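Local coordinates for metallo-beta-lactamase family protein (Staphylococcus aureus, PDB 3R2U), which binds an iron ion and is probably a hydrolase of the metallo-beta-lactamase superfamily, with a rhodanese-like domain in its C-terminal part, at residues A[281-295]-A[353-367]. Sequence-based numbering, arbitrary orientation.
Sequences MNLYQPYTVYPATNT and HTLQLIGYDDIAGYQ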
ATOM      1  N   MET A 281     -18.999 -23.151  -6.372  1.00 19.06           N
ATOM      2  CA  MET A 281     -19.352 -21.961  -7.128  1.00 19.14           C
ATOM      3  C   MET A 281     -18.193 -21.649  -8.069  1.00 19.85           C
ATOM      4  O   MET A 281     -17.185 -22.344  -8.057  1.00 18.00           O
ATOM      5  CB  MET A 281     -19.632 -20.781  -6.210  1.00 20.56           C
ATOM      6  CG  MET A 281     -18.386 -20.255  -5.437  1.00 17.60           C
ATOM      7  SD  MET A 281     -18.777 -18.783  -4.480  1.00 20.52           S
ATOM      8  CE  MET A 281     -19.295 -17.677  -5.785  1.00 17.69           C
ATOM      9  N   ASN A 282     -18.326 -20.584  -8.849  1.00 20.12           N
ATOM     10  CA  ASN A 282     -17.289 -20.185  -9.792  1.00 21.28           C
ATOM     11  C   ASN A 282     -15.946 -19.933  -9.096  1.00 20.63           C
ATOM     12  O   ASN A 282     -15.904 -19.572  -7.913  1.00 17.67           O
ATOM     13  CB  ASN A 282     -17.706 -18.898 -10.516  1.00 21.30           C
ATOM     14  CG  ASN A 282     -18.853 -19.111 -11.481  1.00 25.57           C
ATOM     15  OD1 ASN A 282     -19.172 -20.226 -11.837  1.00 27.83           O
ATOM     16  ND2 ASN A 282     -19.476 -18.022 -11.903  1.00 29.05           N
ATOM     17  N   LEU A 283     -14.861 -20.122  -9.838  1.00 18.82           N
ATOM     18  CA  LEU A 283     -13.555 -19.843  -9.303  1.00 18.96           C
ATOM     19  C   LEU A 283     -13.504 -18.400  -8.839  1.00 18.23           C
ATOM     20  O   LEU A 283     -14.118 -17.516  -9.416  1.00 17.67           O
ATOM     21  CB  LEU A 283     -12.467 -20.069 -10.350  1.00 18.42           C
ATOM     22  CG  LEU A 283     -12.173 -21.521 -10.757  1.00 22.05           C
ATOM     23  CD1 LEU A 283     -11.284 -21.543 -12.028  1.00 23.71           C
ATOM     24  CD2 LEU A 283     -11.495 -22.294  -9.597  1.00 16.89           C
ATOM     25  N   TYR A 284     -12.762 -18.165  -7.776  1.00 17.85           N
ATOM     26  CA  TYR A 284     -12.544 -16.815  -7.325  1.00 16.93           C
ATOM     27  C   TYR A 284     -11.689 -16.014  -8.323  1.00 16.91           C
ATOM     28  O   TYR A 284     -10.640 -16.487  -8.786  1.00 17.26           O
ATOM     29  CB  TYR A 284     -11.800 -16.809  -5.974  1.00 16.43           C
ATOM     30  CG  TYR A 284     -11.213 -15.478  -5.684  1.00 14.95           C
ATOM     31  CD1 TYR A 284     -12.019 -14.412  -5.294  1.00 20.46           C
ATOM     32  CD2 TYR A 284      -9.852 -15.257  -5.821  1.00 17.10           C
ATOM     33  CE1 TYR A 284     -11.484 -13.168  -5.055  1.00 19.84           C
ATOM     34  CE2 TYR A 284      -9.309 -14.021  -5.579  1.00 16.48           C
ATOM     35  CZ  TYR A 284     -10.123 -12.988  -5.200  1.00 21.35           C
ATOM     36  OH  TYR A 284      -9.565 -11.786  -4.967  1.00 21.54           O
ATOM     37  N   GLN A 285     -12.146 -14.797  -8.602  1.00 15.93           N
ATOM     38  CA  GLN A 285     -11.399 -13.805  -9.363  1.00 17.32           C
ATOM     39  C   GLN A 285     -11.806 -12.414  -8.884  1.00 17.43           C
ATOM     40  O   GLN A 285     -13.004 -12.144  -8.687  1.00 17.74           O
ATOM     41  CB  GLN A 285     -11.670 -13.860 -10.878  1.00 18.37           C
ATOM     42  CG  GLN A 285     -11.272 -15.117 -11.606  1.00 19.71           C
ATOM     43  CD  GLN A 285      -9.786 -15.388 -11.600  1.00 20.23           C
ATOM     44  OE1 GLN A 285      -8.983 -14.526 -11.271  1.00 18.45           O
ATOM     45  NE2 GLN A 285      -9.413 -16.608 -11.978  1.00 18.27           N
ATOM     46  N   PRO A 286     -10.818 -11.519  -8.706  1.00 17.23           N
ATOM     47  CA  PRO A 286     -11.169 -10.160  -8.409  1.00 17.70           C
ATOM     48  C   PRO A 286     -11.894  -9.598  -9.633  1.00 17.99           C
ATOM     49  O   PRO A 286     -11.775 -10.152 -10.745  1.00 16.62           O
ATOM     50  CB  PRO A 286      -9.810  -9.476  -8.230  1.00 19.14           C
ATOM     51  CG  PRO A 286      -8.887 -10.284  -9.102  1.00 18.70           C
ATOM     52  CD  PRO A 286      -9.379 -11.680  -8.971  1.00 18.01           C
ATOM     53  N   TYR A 287     -12.634  -8.513  -9.434  1.00 16.95           N
ATOM     54  CA  TYR A 287     -13.344  -7.877 -10.517  1.00 17.43           C
ATOM     55  C   TYR A 287     -13.503  -6.393 -10.298  1.00 17.73           C
ATOM     56  O   TYR A 287     -13.393  -5.907  -9.182  1.00 18.33           O
ATOM     57  CB  TYR A 287     -14.709  -8.542 -10.753  1.00 16.73           C
ATOM     58  CG  TYR A 287     -15.698  -8.462  -9.614  1.00 17.42           C
ATOM     59  CD1 TYR A 287     -15.653  -9.365  -8.551  1.00 20.98           C
ATOM     60  CD2 TYR A 287     -16.725  -7.524  -9.633  1.00 15.79           C
ATOM     61  CE1 TYR A 287     -16.606  -9.311  -7.513  1.00 18.10           C
ATOM     62  CE2 TYR A 287     -17.656  -7.463  -8.628  1.00 15.84           C
ATOM     63  CZ  TYR A 287     -17.602  -8.362  -7.575  1.00 17.47           C
ATOM     64  OH  TYR A 287     -18.538  -8.286  -6.595  1.00 15.98           O
ATOM     65  N   THR A 288     -13.774  -5.672 -11.373  1.00 18.62           N
ATOM     66  CA  THR A 288     -13.906  -4.229 -11.262  1.00 19.10           C
ATOM     67  C   THR A 288     -15.286  -3.807 -10.778  1.00 17.81           C
ATOM     68  O   THR A 288     -16.308  -4.404 -11.142  1.00 17.01           O
ATOM     69  CB  THR A 288     -13.627  -3.519 -12.610  1.00 19.19           C
ATOM     70  OG1 THR A 288     -14.590  -3.935 -13.591  1.00 17.99           O
ATOM     71  CG2 THR A 288     -12.215  -3.842 -13.111  1.00 19.66           C
ATOM     72  N   VAL A 289     -15.288  -2.794  -9.918  1.00 18.75           N
ATOM     73  CA  VAL A 289     -16.501  -2.161  -9.439  1.00 18.03           C
ATOM     74  C   VAL A 289     -16.345  -0.673  -9.733  1.00 18.34           C
ATOM     75  O   VAL A 289     -15.552   0.043  -9.093  1.00 18.34           O
ATOM     76  CB  VAL A 289     -16.729  -2.391  -7.973  1.00 19.73           C
ATOM     77  CG1 VAL A 289     -17.991  -1.666  -7.541  1.00 15.00           C
ATOM     78  CG2 VAL A 289     -16.823  -3.896  -7.700  1.00 17.63           C
ATOM     79  N   TYR A 290     -17.073  -0.236 -10.746  1.00 16.55           N
ATOM     80  CA  TYR A 290     -16.996   1.108 -11.227  1.00 17.22           C
ATOM     81  C   TYR A 290     -18.310   1.870 -10.940  1.00 16.98           C
ATOM     82  O   TYR A 290     -19.316   1.280 -10.515  1.00 17.56           O
ATOM     83  CB  TYR A 290     -16.669   1.118 -12.738  1.00 19.28           C
ATOM     84  CG  TYR A 290     -15.282   0.625 -13.198  1.00 18.21           C
ATOM     85  CD1 TYR A 290     -14.184   0.532 -12.328  1.00 22.56           C
ATOM     86  CD2 TYR A 290     -15.040   0.405 -14.553  1.00 21.59           C
ATOM     87  CE1 TYR A 290     -12.899   0.116 -12.805  1.00 21.67           C
ATOM     88  CE2 TYR A 290     -13.785   0.007 -15.034  1.00 21.66           C
ATOM     89  CZ  TYR A 290     -12.715  -0.134 -14.170  1.00 23.31           C
ATOM     90  OH  TYR A 290     -11.484  -0.516 -14.699  1.00 20.57           O
ATOM     91  N   PRO A 291     -18.310   3.181 -11.158  1.00 17.46           N
ATOM     92  CA  PRO A 291     -19.541   3.932 -10.846  1.00 18.12           C
ATOM     93  C   PRO A 291     -20.735   3.369 -11.569  1.00 18.81           C
ATOM     94  O   PRO A 291     -20.612   2.961 -12.720  1.00 19.23           O
ATOM     95  CB  PRO A 291     -19.233   5.342 -11.356  1.00 17.40           C
ATOM     96  CG  PRO A 291     -17.729   5.443 -11.257  1.00 17.32           C
ATOM     97  CD  PRO A 291     -17.188   4.071 -11.495  1.00 17.88           C
ATOM     98  N   ALA A 292     -21.873   3.343 -10.898  1.00 20.03           N
ATOM     99  CA  ALA A 292     -23.093   2.845 -11.510  1.00 23.78           C
ATOM    100  C   ALA A 292     -24.137   3.940 -11.516  1.00 24.45           C
ATOM    101  O   ALA A 292     -24.233   4.698 -10.581  1.00 25.45           O
ATOM    102  CB  ALA A 292     -23.605   1.625 -10.753  1.00 22.65           C
ATOM    103  N   THR A 293     -24.885   4.045 -12.601  1.00 27.30           N
ATOM    104  CA  THR A 293     -25.981   4.994 -12.680  1.00 29.51           C
ATOM    105  C   THR A 293     -27.304   4.318 -12.301  1.00 29.47           C
ATOM    106  O   THR A 293     -28.259   5.011 -11.955  1.00 30.69           O
ATOM    107  CB  THR A 293     -26.109   5.588 -14.070  1.00 30.93           C
ATOM    108  OG1 THR A 293     -26.135   4.527 -15.019  1.00 31.13           O
ATOM    109  CG2 THR A 293     -24.924   6.520 -14.367  1.00 36.17           C
ATOM    110  N   ASN A 294     -27.377   2.983 -12.393  1.00 27.65           N
ATOM    111  CA  ASN A 294     -28.578   2.265 -11.973  1.00 26.75           C
ATOM    112  C   ASN A 294     -28.723   2.326 -10.456  1.00 26.25           C
ATOM    113  O   ASN A 294     -27.965   1.690  -9.740  1.00 29.08           O
ATOM    114  CB  ASN A 294     -28.509   0.807 -12.439  1.00 26.46           C
ATOM    115  CG  ASN A 294     -29.759  -0.015 -12.071  1.00 24.85           C
ATOM    116  OD1 ASN A 294     -30.545   0.349 -11.196  1.00 24.70           O
ATOM    117  ND2 ASN A 294     -29.926  -1.140 -12.746  1.00 24.83           N
ATOM    118  N   THR A 295     -29.687   3.092  -9.964  1.00 26.06           N
ATOM    119  CA  THR A 295     -29.941   3.176  -8.532  1.00 25.34           C
ATOM    120  C   THR A 295     -31.147   2.314  -8.075  1.00 25.63           C
ATOM    121  O   THR A 295     -31.594   2.442  -6.942  1.00 26.51           O
ATOM    122  CB  THR A 295     -30.212   4.619  -8.105  1.00 27.11           C
ATOM    123  OG1 THR A 295     -31.306   5.135  -8.871  1.00 30.08           O
ATOM    124  CG2 THR A 295     -28.970   5.514  -8.328  1.00 26.42           C
ATOM    125  N   HIS A 353     -14.259  -7.262  -1.991  1.00 17.76           N
ATOM    126  CA  HIS A 353     -13.402  -8.423  -1.719  1.00 17.47           C
ATOM    127  C   HIS A 353     -13.935  -9.240  -0.521  1.00 16.43           C
ATOM    128  O   HIS A 353     -14.030 -10.463  -0.591  1.00 15.08           O
ATOM    129  CB  HIS A 353     -11.958  -7.967  -1.488  1.00 18.60           C
ATOM    130  CG  HIS A 353     -11.064  -9.061  -1.033  1.00 19.74           C
ATOM    131  ND1 HIS A 353     -10.537  -9.988  -1.899  1.00 24.77           N
ATOM    132  CD2 HIS A 353     -10.663  -9.429   0.207  1.00 23.58           C
ATOM    133  CE1 HIS A 353      -9.815 -10.859  -1.215  1.00 25.88           C
ATOM    134  NE2 HIS A 353      -9.879 -10.546   0.065  1.00 23.79           N
ATOM    135  N   THR A 354     -14.302  -8.565   0.569  1.00 16.53           N
ATOM    136  CA  THR A 354     -14.851  -9.257   1.737  1.00 16.80           C
ATOM    137  C   THR A 354     -16.110 -10.047   1.362  1.00 16.02           C
ATOM    138  O   THR A 354     -16.271 -11.185   1.777  1.00 18.00           O
ATOM    139  CB  THR A 354     -15.074  -8.285   2.913  1.00 18.29           C
ATOM    140  OG1 THR A 354     -13.820  -7.693   3.260  1.00 22.75           O
ATOM    141  CG2 THR A 354     -15.624  -9.010   4.157  1.00 19.13           C
ATOM    142  N   LEU A 355     -16.977  -9.471   0.533  1.00 15.47           N
ATOM    143  CA  LEU A 355     -18.179 -10.181   0.093  1.00 15.28           C
ATOM    144  C   LEU A 355     -17.851 -11.431  -0.719  1.00 14.50           C
ATOM    145  O   LEU A 355     -18.576 -12.434  -0.641  1.00 12.58           O
ATOM    146  CB  LEU A 355     -19.123  -9.256  -0.655  1.00 13.65           C
ATOM    147  CG  LEU A 355     -19.796  -8.230   0.277  1.00 17.37           C
ATOM    148  CD1 LEU A 355     -20.603  -7.198  -0.530  1.00 13.37           C
ATOM    149  CD2 LEU A 355     -20.694  -8.919   1.310  1.00 16.82           C
ATOM    150  N   GLN A 356     -16.770 -11.382  -1.497  1.00 14.66           N
ATOM    151  CA  GLN A 356     -16.363 -12.566  -2.239  1.00 15.83           C
ATOM    152  C   GLN A 356     -15.946 -13.673  -1.253  1.00 16.19           C
ATOM    153  O   GLN A 356     -16.021 -14.861  -1.572  1.00 17.69           O
ATOM    154  CB  GLN A 356     -15.232 -12.278  -3.210  1.00 15.22           C
ATOM    155  CG  GLN A 356     -15.570 -11.241  -4.274  1.00 15.54           C
ATOM    156  CD  GLN A 356     -14.544 -11.224  -5.383  1.00 15.69           C
ATOM    157  OE1 GLN A 356     -13.631 -10.420  -5.374  1.00 16.43           O
ATOM    158  NE2 GLN A 356     -14.662 -12.152  -6.305  1.00 12.32           N
ATOM    159  N   LEU A 357     -15.513 -13.290  -0.060  1.00 15.39           N
ATOM    160  CA  LEU A 357     -15.141 -14.282   0.926  1.00 15.80           C
ATOM    161  C   LEU A 357     -16.370 -15.031   1.475  1.00 15.75           C
ATOM    162  O   LEU A 357     -16.229 -16.094   2.072  1.00 16.40           O
ATOM    163  CB  LEU A 357     -14.269 -13.691   2.029  1.00 14.06           C
ATOM    164  CG  LEU A 357     -12.961 -13.077   1.512  1.00 18.39           C
ATOM    165  CD1 LEU A 357     -12.069 -12.704   2.672  1.00 18.88           C
ATOM    166  CD2 LEU A 357     -12.215 -14.006   0.531  1.00 18.26           C
ATOM    167  N   ILE A 358     -17.563 -14.484   1.274  1.00 16.47           N
ATOM    168  CA  ILE A 358     -18.793 -15.226   1.602  1.00 17.14           C
ATOM    169  C   ILE A 358     -19.512 -15.638   0.315  1.00 17.61           C
ATOM    170  O   ILE A 358     -20.719 -15.865   0.288  1.00 17.55           O
ATOM    171  CB  ILE A 358     -19.732 -14.507   2.618  1.00 17.96           C
ATOM    172  CG1 ILE A 358     -20.195 -13.145   2.116  1.00 16.80           C
ATOM    173  CG2 ILE A 358     -19.039 -14.346   3.953  1.00 17.13           C
ATOM    174  CD1 ILE A 358     -21.376 -12.600   2.930  1.00 18.77           C
ATOM    175  N   GLY A 359     -18.747 -15.763  -0.764  1.00 18.84           N
ATOM    176  CA  GLY A 359     -19.275 -16.274  -2.025  1.00 17.16           C
ATOM    177  C   GLY A 359     -20.204 -15.408  -2.838  1.00 17.13           C
ATOM    178  O   GLY A 359     -21.051 -15.936  -3.602  1.00 17.95           O
ATOM    179  N   TYR A 360     -20.071 -14.093  -2.701  1.00 16.71           N
ATOM    180  CA  TYR A 360     -20.905 -13.144  -3.451  1.00 15.61           C
ATOM    181  C   TYR A 360     -20.000 -12.358  -4.397  1.00 15.70           C
ATOM    182  O   TYR A 360     -19.131 -11.604  -3.943  1.00 15.30           O
ATOM    183  CB  TYR A 360     -21.677 -12.203  -2.512  1.00 15.16           C
ATOM    184  CG  TYR A 360     -22.584 -11.277  -3.272  1.00 15.11           C
ATOM    185  CD1 TYR A 360     -23.855 -11.701  -3.711  1.00 17.14           C
ATOM    186  CD2 TYR A 360     -22.168 -10.001  -3.609  1.00 16.53           C
ATOM    187  CE1 TYR A 360     -24.673 -10.853  -4.432  1.00 16.98           C
ATOM    188  CE2 TYR A 360     -22.977  -9.153  -4.330  1.00 17.35           C
ATOM    189  CZ  TYR A 360     -24.220  -9.583  -4.754  1.00 15.76           C
ATOM    190  OH  TYR A 360     -25.019  -8.729  -5.471  1.00 18.98           O
ATOM    191  N   ASP A 361     -20.207 -12.530  -5.707  1.00 15.53           N
ATOM    192  CA  ASP A 361     -19.348 -11.908  -6.731  1.00 15.79           C
ATOM    193  C   ASP A 361     -20.118 -10.924  -7.609  1.00 16.88           C
ATOM    194  O   ASP A 361     -19.633 -10.541  -8.668  1.00 16.81           O
ATOM    195  CB  ASP A 361     -18.783 -13.006  -7.678  1.00 16.54           C
ATOM    196  CG  ASP A 361     -17.788 -13.943  -6.998  1.00 18.40           C
ATOM    197  OD1 ASP A 361     -17.217 -13.612  -5.928  1.00 18.72           O
ATOM    198  OD2 ASP A 361     -17.556 -15.023  -7.562  1.00 20.48           O
ATOM    199  N   ASP A 362     -21.297 -10.502  -7.177  1.00 16.65           N
ATOM    200  CA  ASP A 362     -22.190  -9.735  -8.051  1.00 18.04           C
ATOM    201  C   ASP A 362     -22.416  -8.244  -7.732  1.00 17.10           C
ATOM    202  O   ASP A 362     -23.458  -7.692  -8.093  1.00 16.98           O
ATOM    203  CB  ASP A 362     -23.526 -10.472  -8.149  1.00 18.17           C
ATOM    204  CG  ASP A 362     -23.399 -11.817  -8.857  1.00 22.53           C
ATOM    205  OD1 ASP A 362     -22.434 -12.005  -9.603  1.00 26.27           O
ATOM    206  OD2 ASP A 362     -24.270 -12.690  -8.673  1.00 30.23           O
ATOM    207  N   ILE A 363     -21.443  -7.592  -7.110  1.00 15.99           N
ATOM    208  CA  ILE A 363     -21.538  -6.143  -6.887  1.00 16.82           C
ATOM    209  C   ILE A 363     -21.535  -5.541  -8.283  1.00 17.46           C
ATOM    210  O   ILE A 363     -20.656  -5.836  -9.100  1.00 17.62           O
ATOM    211  CB  ILE A 363     -20.391  -5.593  -6.068  1.00 15.99           C
ATOM    212  CG1 ILE A 363     -20.449  -6.160  -4.653  1.00 17.64           C
ATOM    213  CG2 ILE A 363     -20.440  -4.062  -5.991  1.00 15.29           C
ATOM    214  CD1 ILE A 363     -21.721  -5.809  -3.881  1.00 18.75           C
ATOM    215  N   ALA A 364     -22.543  -4.738  -8.565  1.00 16.62           N
ATOM    216  CA  ALA A 364     -22.715  -4.152  -9.890  1.00 17.82           C
ATOM    217  C   ALA A 364     -22.052  -2.795 -10.072  1.00 18.60           C
ATOM    218  O   ALA A 364     -21.760  -2.396 -11.188  1.00 20.42           O
ATOM    219  CB  ALA A 364     -24.198  -4.062 -10.232  1.00 16.26           C
ATOM    220  N   GLY A 365     -21.796  -2.094  -8.987  1.00 18.63           N
ATOM    221  CA  GLY A 365     -21.179  -0.780  -9.095  1.00 18.33           C
ATOM    222  C   GLY A 365     -21.342  -0.012  -7.815  1.00 17.92           C
ATOM    223  O   GLY A 365     -21.809  -0.558  -6.837  1.00 17.96           O
ATOM    224  N   TYR A 366     -20.910   1.244  -7.806  1.00 18.31           N
ATOM    225  CA  TYR A 366     -20.990   2.043  -6.608  1.00 18.06           C
ATOM    226  C   TYR A 366     -21.419   3.473  -6.913  1.00 19.74           C
ATOM    227  O   TYR A 366     -21.407   3.908  -8.063  1.00 18.55           O
ATOM    228  CB  TYR A 366     -19.649   2.056  -5.865  1.00 17.78           C
ATOM    229  CG  TYR A 366     -18.563   2.928  -6.495  1.00 17.12           C
ATOM    230  CD1 TYR A 366     -17.722   2.425  -7.471  1.00 15.59           C
ATOM    231  CD2 TYR A 366     -18.379   4.250  -6.096  1.00 21.35           C
ATOM    232  CE1 TYR A 366     -16.743   3.219  -8.065  1.00 16.40           C
ATOM    233  CE2 TYR A 366     -17.400   5.051  -6.677  1.00 20.13           C
ATOM    234  CZ  TYR A 366     -16.597   4.523  -7.672  1.00 20.36           C
ATOM    235  OH  TYR A 366     -15.633   5.289  -8.244  1.00 18.95           O
ATOM    236  N   GLN A 367     -21.875   4.158  -5.871  1.00 21.30           N
ATOM    237  CA  GLN A 367     -22.180   5.577  -5.936  1.00 23.34           C
ATOM    238  C   GLN A 367     -21.459   6.232  -4.765  1.00 23.00           C
ATOM    239  O   GLN A 367     -21.322   5.642  -3.692  1.00 22.08           O
ATOM    240  CB  GLN A 367     -23.669   5.892  -5.866  1.00 24.38           C
ATOM    241  CG  GLN A 367     -24.499   5.488  -7.093  1.00 30.54           C
ATOM    242  CD  GLN A 367     -25.305   4.225  -6.893  1.00 36.84           C
ATOM    243  OE1 GLN A 367     -25.440   3.393  -7.806  1.00 45.53           O
ATOM    244  NE2 GLN A 367     -25.868   4.077  -5.707  1.00 37.40           N
TER
HETATM  245  O   HOH W   1     -15.255 -14.949  -8.879  1.00 15.96           O
HETATM  246  O   HOH W   2     -11.038  -9.679  -4.500  1.00 23.13           O
HETATM  247  O   HOH W   3     -18.175  -9.116  -4.135  1.00  9.22           O
HETATM  248  O   HOH W   4     -12.910  -8.025  -6.600  1.00 19.79           O
HETATM  249  O   HOH W   5     -19.159  -4.324 -10.879  1.00 13.49           O
HETATM  250  O   HOH W   6     -18.971  -1.742 -12.179  1.00 11.46           O
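A single parallel beta bridge, centred on Pro291 and Tyr366, fastens loop 281-295 to edge strand 363-367. Tyr366 N donates to Tyr290 O (3.1 Å), and Ala292 N returns a bond to Tyr366 O (2.9 Å). Proline suits the middle of such a bridge, because the pattern asks no N-H of it. Pro291 CA also sits over one face of the Tyr366 ring as a CH-pi contact, 4.3 Å from the centroid. With chi1 at 75°, between the backbone N and carbonyl carbon, this ring lies alongside the proline, and its hydroxyl reaches Asp67 of the second subunit. A side chain on Gly365 would run into Tyr290 O and into Ala292 CB, 3.8 Å from Gly365 CA, and its backbone angles suit a residue without CB. Val289 CG1 rests 3.7 Å from Gly365 CA.

The strand closes one side of a four-stranded parallel sheet, consistent with a rhodanese-like alpha/beta fold. Helix 345-356, which precedes it, ends in a Schellman motif with Gly359, whose positive phi glycine adopts easily; Met281 packs its SD and CE against this residue.

From the last turn of the helix, Gln356 reaches toward the loop, and its buried amide is held at both ends. NE2 gives a nearly straight bond (166°) to Gln285 O and a second to Asp361 OD1, which also pairs with Arg57, while OE1 takes protons from two waters. This fixes the amide's rotation, at 78° to the Tyr287 ring beside it. Tyr287 lays one ring face under Asp361 O; its OH accepts from Ile363 N (3.0 Å) and donates to a water that bridges to Tyr360 O.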